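Local coordinates for p-47 protein (PDB 5WIX) that is of unknown function but adopts a tubular-lipid-binding (TULIP) fold resembling that of bactericidal/permeability-increasing protein, which hints at lipid binding, at residues Trp23-Val33 and Glu233-Leu242. Sequence-based numbering, arbitrary orientation.
Sequences WDIVYGCSNRV and EVGLLISEKL
Val26 O accepts the backbone N-H of Leu237 at 2.8 Å, and Val26 N returns a bond to Leu237 O at 3.0 Å, closing one hydrogen-bonded pair of two antiparallel strands. In the next, Gly28 N to Gly235 O and Gly235 N to Gly28 O are both 3.0 Å; neither glycine adds a side chain to the face of Val26 and Leu237. The other face sets Ile25, Tyr27 and Cys29 against Ile238, Leu236 and Val234, mostly apolar groups suited to burial; beta-branched residues fit the extended backbone. Tyr27 and Leu236 run alongside each other in one direction, Leu236 CD1 meeting the ring edge 3.6 Å from Tyr27 CE1. Cys29 and Val234 both touch Trp409.

Each strand enters a helix headed by a serine, whose hydroxyl can take an open N-H. Ser239 OG, set between its own backbone N and carbonyl carbon (chi1 79°), weakly caps Leu242 N. The helix's first turn carries Leu242 CD1 to 3.5 Å from Ile25 CG1, the side chains roughly perpendicular. At the opposite end Val33 CG2 packs on Glu233 CB. Strands 25-30 and 234-238 are the middle pair of the six-stranded antiparallel sheet at the centre of this BPI-like TULIP fold.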
loop_
_atom_site.group_PDB
_atom_site.type_symbol
_atom_site.label_atom_id
_atom_site.label_comp_id
_atom_site.label_asym_id
_atom_site.label_seq_id
_atom_site.Cartn_x
_atom_site.Cartn_y
_atom_site.Cartn_z
ATOM N N TRP A 23 0.129 5.940 -8.521
ATOM C CA TRP A 23 0.149 6.349 -7.118
ATOM C C TRP A 23 1.258 5.646 -6.338
ATOM O O TRP A 23 1.804 4.643 -6.811
ATOM C CB TRP A 23 -1.211 6.061 -6.487
ATOM C CG TRP A 23 -2.228 7.072 -6.857
ATOM C CD1 TRP A 23 -3.026 7.066 -7.955
ATOM C CD2 TRP A 23 -2.556 8.255 -6.124
ATOM N NE1 TRP A 23 -3.839 8.173 -7.953
ATOM C CE2 TRP A 23 -3.571 8.917 -6.837
ATOM C CE3 TRP A 23 -2.095 8.812 -4.928
ATOM C CZ2 TRP A 23 -4.132 10.111 -6.396
ATOM C CZ3 TRP A 23 -2.652 9.997 -4.494
ATOM C CH2 TRP A 23 -3.663 10.635 -5.227
ATOM N N ASP A 24 1.584 6.144 -5.144
ATOM C CA ASP A 24 2.763 5.621 -4.410
ATOM C C ASP A 24 2.473 4.474 -3.443
ATOM O O ASP A 24 3.139 3.433 -3.462
ATOM C CB ASP A 24 3.453 6.739 -3.622
ATOM C CG ASP A 24 4.464 7.495 -4.447
ATOM O OD1 ASP A 24 5.082 6.876 -5.350
ATOM O OD2 ASP A 24 4.628 8.707 -4.185
ATOM N N ILE A 25 1.517 4.698 -2.556
ATOM C CA ILE A 25 1.031 3.655 -1.673
ATOM C C ILE A 25 -0.482 3.750 -1.672
ATOM O O ILE A 25 -1.035 4.843 -1.520
ATOM C CB ILE A 25 1.579 3.805 -0.239
ATOM C CG1 ILE A 25 3.084 3.595 -0.210
ATOM C CG2 ILE A 25 0.915 2.809 0.687
ATOM C CD1 ILE A 25 3.658 3.552 1.185
ATOM N N VAL A 26 -1.150 2.621 -1.872
ATOM C CA VAL A 26 -2.607 2.591 -1.890
ATOM C C VAL A 26 -3.084 1.674 -0.773
ATOM O O VAL A 26 -2.574 0.554 -0.648
ATOM C CB VAL A 26 -3.134 2.111 -3.255
ATOM C CG1 VAL A 26 -4.656 2.113 -3.292
ATOM C CG2 VAL A 26 -2.559 2.970 -4.370
ATOM N N TYR A 27 -4.020 2.150 0.052
ATOM C CA TYR A 27 -4.652 1.309 1.087
ATOM C C TYR A 27 -6.100 0.990 0.736
ATOM O O TYR A 27 -6.756 1.789 0.070
ATOM C CB TYR A 27 -4.607 1.988 2.452
ATOM C CG TYR A 27 -3.258 2.566 2.780
ATOM C CD1 TYR A 27 -2.306 1.824 3.464
ATOM C CD2 TYR A 27 -2.940 3.844 2.393
ATOM C CE1 TYR A 27 -1.064 2.344 3.766
ATOM C CE2 TYR A 27 -1.722 4.387 2.673
ATOM C CZ TYR A 27 -0.770 3.638 3.368
ATOM O OH TYR A 27 0.469 4.195 3.651
ATOM N N GLY A 28 -6.601 -0.153 1.208
ATOM C CA GLY A 28 -7.967 -0.559 0.904
ATOM C C GLY A 28 -8.653 -1.440 1.940
ATOM O O GLY A 28 -8.008 -2.243 2.626
ATOM N N CYS A 29 -9.972 -1.289 2.054
ATOM C CA CYS A 29 -10.763 -2.079 3.009
ATOM C C CYS A 29 -12.145 -2.534 2.480
ATOM O O CYS A 29 -12.833 -1.818 1.747
ATOM C CB CYS A 29 -10.953 -1.288 4.312
ATOM S SG CYS A 29 -11.698 -2.245 5.675
ATOM N N SER A 30 -12.535 -3.738 2.882
ATOM C CA SER A 30 -13.820 -4.319 2.521
ATOM C C SER A 30 -14.955 -3.523 3.134
ATOM O O SER A 30 -14.914 -3.182 4.320
ATOM C CB SER A 30 -13.891 -5.781 2.986
ATOM O OG SER A 30 -15.155 -6.378 2.741
ATOM N N ASN A 31 -15.980 -3.233 2.336
ATOM C CA ASN A 31 -17.179 -2.619 2.897
ATOM C C ASN A 31 -17.829 -3.609 3.860
ATOM O O ASN A 31 -18.408 -3.207 4.870
ATOM C CB ASN A 31 -18.171 -2.176 1.804
ATOM C CG ASN A 31 -18.962 -3.330 1.224
ATOM O OD1 ASN A 31 -18.442 -4.436 1.035
ATOM N ND2 ASN A 31 -20.234 -3.084 0.948
ATOM N N ARG A 32 -17.694 -4.902 3.561
ATOM C CA ARG A 32 -18.264 -5.938 4.415
ATOM C C ARG A 32 -17.704 -5.794 5.830
ATOM O O ARG A 32 -18.379 -6.111 6.810
ATOM C CB ARG A 32 -17.995 -7.345 3.848
ATOM C CG ARG A 32 -18.566 -7.609 2.440
ATOM C CD ARG A 32 -18.852 -9.101 2.171
ATOM N NE ARG A 32 -17.681 -9.957 2.371
ATOM C CZ ARG A 32 -16.845 -10.340 1.405
ATOM N NH1 ARG A 32 -17.046 -9.947 0.152
ATOM N NH2 ARG A 32 -15.805 -11.121 1.694
ATOM N N VAL A 33 -16.483 -5.267 5.918
ATOM C CA VAL A 33 -15.798 -5.046 7.191
ATOM C C VAL A 33 -16.308 -3.823 7.953
ATOM O O VAL A 33 -16.764 -3.934 9.099
ATOM C CB VAL A 33 -14.280 -4.900 6.969
ATOM C CG1 VAL A 33 -13.582 -4.402 8.237
ATOM C CG2 VAL A 33 -13.706 -6.229 6.520
ATOM N N GLU A 233 -9.510 -9.142 4.138
ATOM C CA GLU A 233 -10.342 -7.970 4.433
ATOM C C GLU A 233 -9.631 -6.648 4.146
ATOM O O GLU A 233 -10.239 -5.717 3.635
ATOM C CB GLU A 233 -10.765 -7.978 5.897
ATOM C CG GLU A 233 -11.162 -9.338 6.429
ATOM C CD GLU A 233 -11.450 -9.305 7.917
ATOM O OE1 GLU A 233 -11.012 -8.332 8.575
ATOM O OE2 GLU A 233 -12.112 -10.245 8.420
ATOM N N VAL A 234 -8.351 -6.549 4.506
ATOM C CA VAL A 234 -7.606 -5.308 4.281
ATOM C C VAL A 234 -6.399 -5.550 3.374
ATOM O O VAL A 234 -5.755 -6.606 3.423
ATOM C CB VAL A 234 -7.144 -4.663 5.614
ATOM C CG1 VAL A 234 -6.289 -3.429 5.363
ATOM C CG2 VAL A 234 -8.330 -4.265 6.440
ATOM N N GLY A 235 -6.122 -4.572 2.521
ATOM C CA GLY A 235 -5.025 -4.650 1.586
ATOM C C GLY A 235 -4.207 -3.376 1.554
ATOM O O GLY A 235 -4.673 -2.286 1.939
ATOM N N LEU A 236 -2.973 -3.535 1.076
ATOM C CA LEU A 236 -1.977 -2.467 1.002
ATOM C C LEU A 236 -1.110 -2.717 -0.224
ATOM O O LEU A 236 -0.546 -3.804 -0.375
ATOM C CB LEU A 236 -1.158 -2.437 2.292
ATOM C CG LEU A 236 -0.132 -1.364 2.690
ATOM C CD1 LEU A 236 -0.087 -1.127 4.180
ATOM C CD2 LEU A 236 1.256 -1.792 2.206
ATOM N N LEU A 237 -1.018 -1.719 -1.096
ATOM C CA LEU A 237 -0.213 -1.841 -2.302
ATOM C C LEU A 237 0.949 -0.850 -2.366
ATOM O O LEU A 237 0.733 0.366 -2.470
ATOM C CB LEU A 237 -1.074 -1.656 -3.541
ATOM C CG LEU A 237 -0.342 -2.194 -4.769
ATOM C CD1 LEU A 237 0.281 -3.539 -4.407
ATOM C CD2 LEU A 237 -1.290 -2.336 -5.953
ATOM N N ILE A 238 2.178 -1.376 -2.326
ATOM C CA ILE A 238 3.395 -0.553 -2.428
ATOM C C ILE A 238 3.915 -0.494 -3.866
ATOM O O ILE A 238 4.075 -1.541 -4.522
ATOM C CB ILE A 238 4.508 -1.094 -1.522
ATOM C CG1 ILE A 238 4.163 -0.865 -0.053
ATOM C CG2 ILE A 238 5.813 -0.425 -1.840
ATOM C CD1 ILE A 238 4.743 -1.926 0.860
ATOM N N SER A 239 4.152 0.726 -4.353
ATOM C CA SER A 239 4.697 0.951 -5.694
ATOM C C SER A 239 6.028 0.219 -5.878
ATOM O O SER A 239 6.722 -0.068 -4.896
ATOM C CB SER A 239 4.905 2.442 -5.944
ATOM O OG SER A 239 6.099 2.895 -5.306
ATOM N N GLU A 240 6.406 -0.054 -7.125
ATOM C CA GLU A 240 7.669 -0.741 -7.377
ATOM C C GLU A 240 8.862 0.004 -6.766
ATOM O O GLU A 240 9.694 -0.606 -6.089
ATOM C CB GLU A 240 7.905 -0.939 -8.872
ATOM C CG GLU A 240 9.383 -1.111 -9.228
ATOM C CD GLU A 240 9.603 -1.705 -10.609
ATOM O OE1 GLU A 240 10.241 -1.043 -11.452
ATOM O OE2 GLU A 240 9.162 -2.847 -10.849
ATOM N N LYS A 241 8.925 1.316 -6.983
ATOM C CA LYS A 241 10.051 2.109 -6.504
ATOM C C LYS A 241 10.236 1.925 -5.005
ATOM O O LYS A 241 11.269 1.409 -4.562
ATOM C CB LYS A 241 9.875 3.598 -6.840
ATOM C CG LYS A 241 11.056 4.480 -6.415
ATOM C CD LYS A 241 10.924 5.931 -6.923
ATOM C CE LYS A 241 10.594 6.909 -5.787
ATOM N NZ LYS A 241 11.404 6.673 -4.536
ATOM N N LEU A 242 9.231 2.299 -4.221
ATOM C CA LEU A 242 9.335 2.192 -2.760
ATOM C C LEU A 242 9.794 0.808 -2.309
ATOM O O LEU A 242 10.543 0.658 -1.331
ATOM C CB LEU A 242 7.996 2.527 -2.117
ATOM C CG LEU A 242 7.571 3.984 -2.299
ATOM C CD1 LEU A 242 6.295 4.239 -1.534
ATOM C CD2 LEU A 242 8.655 4.929 -1.818
#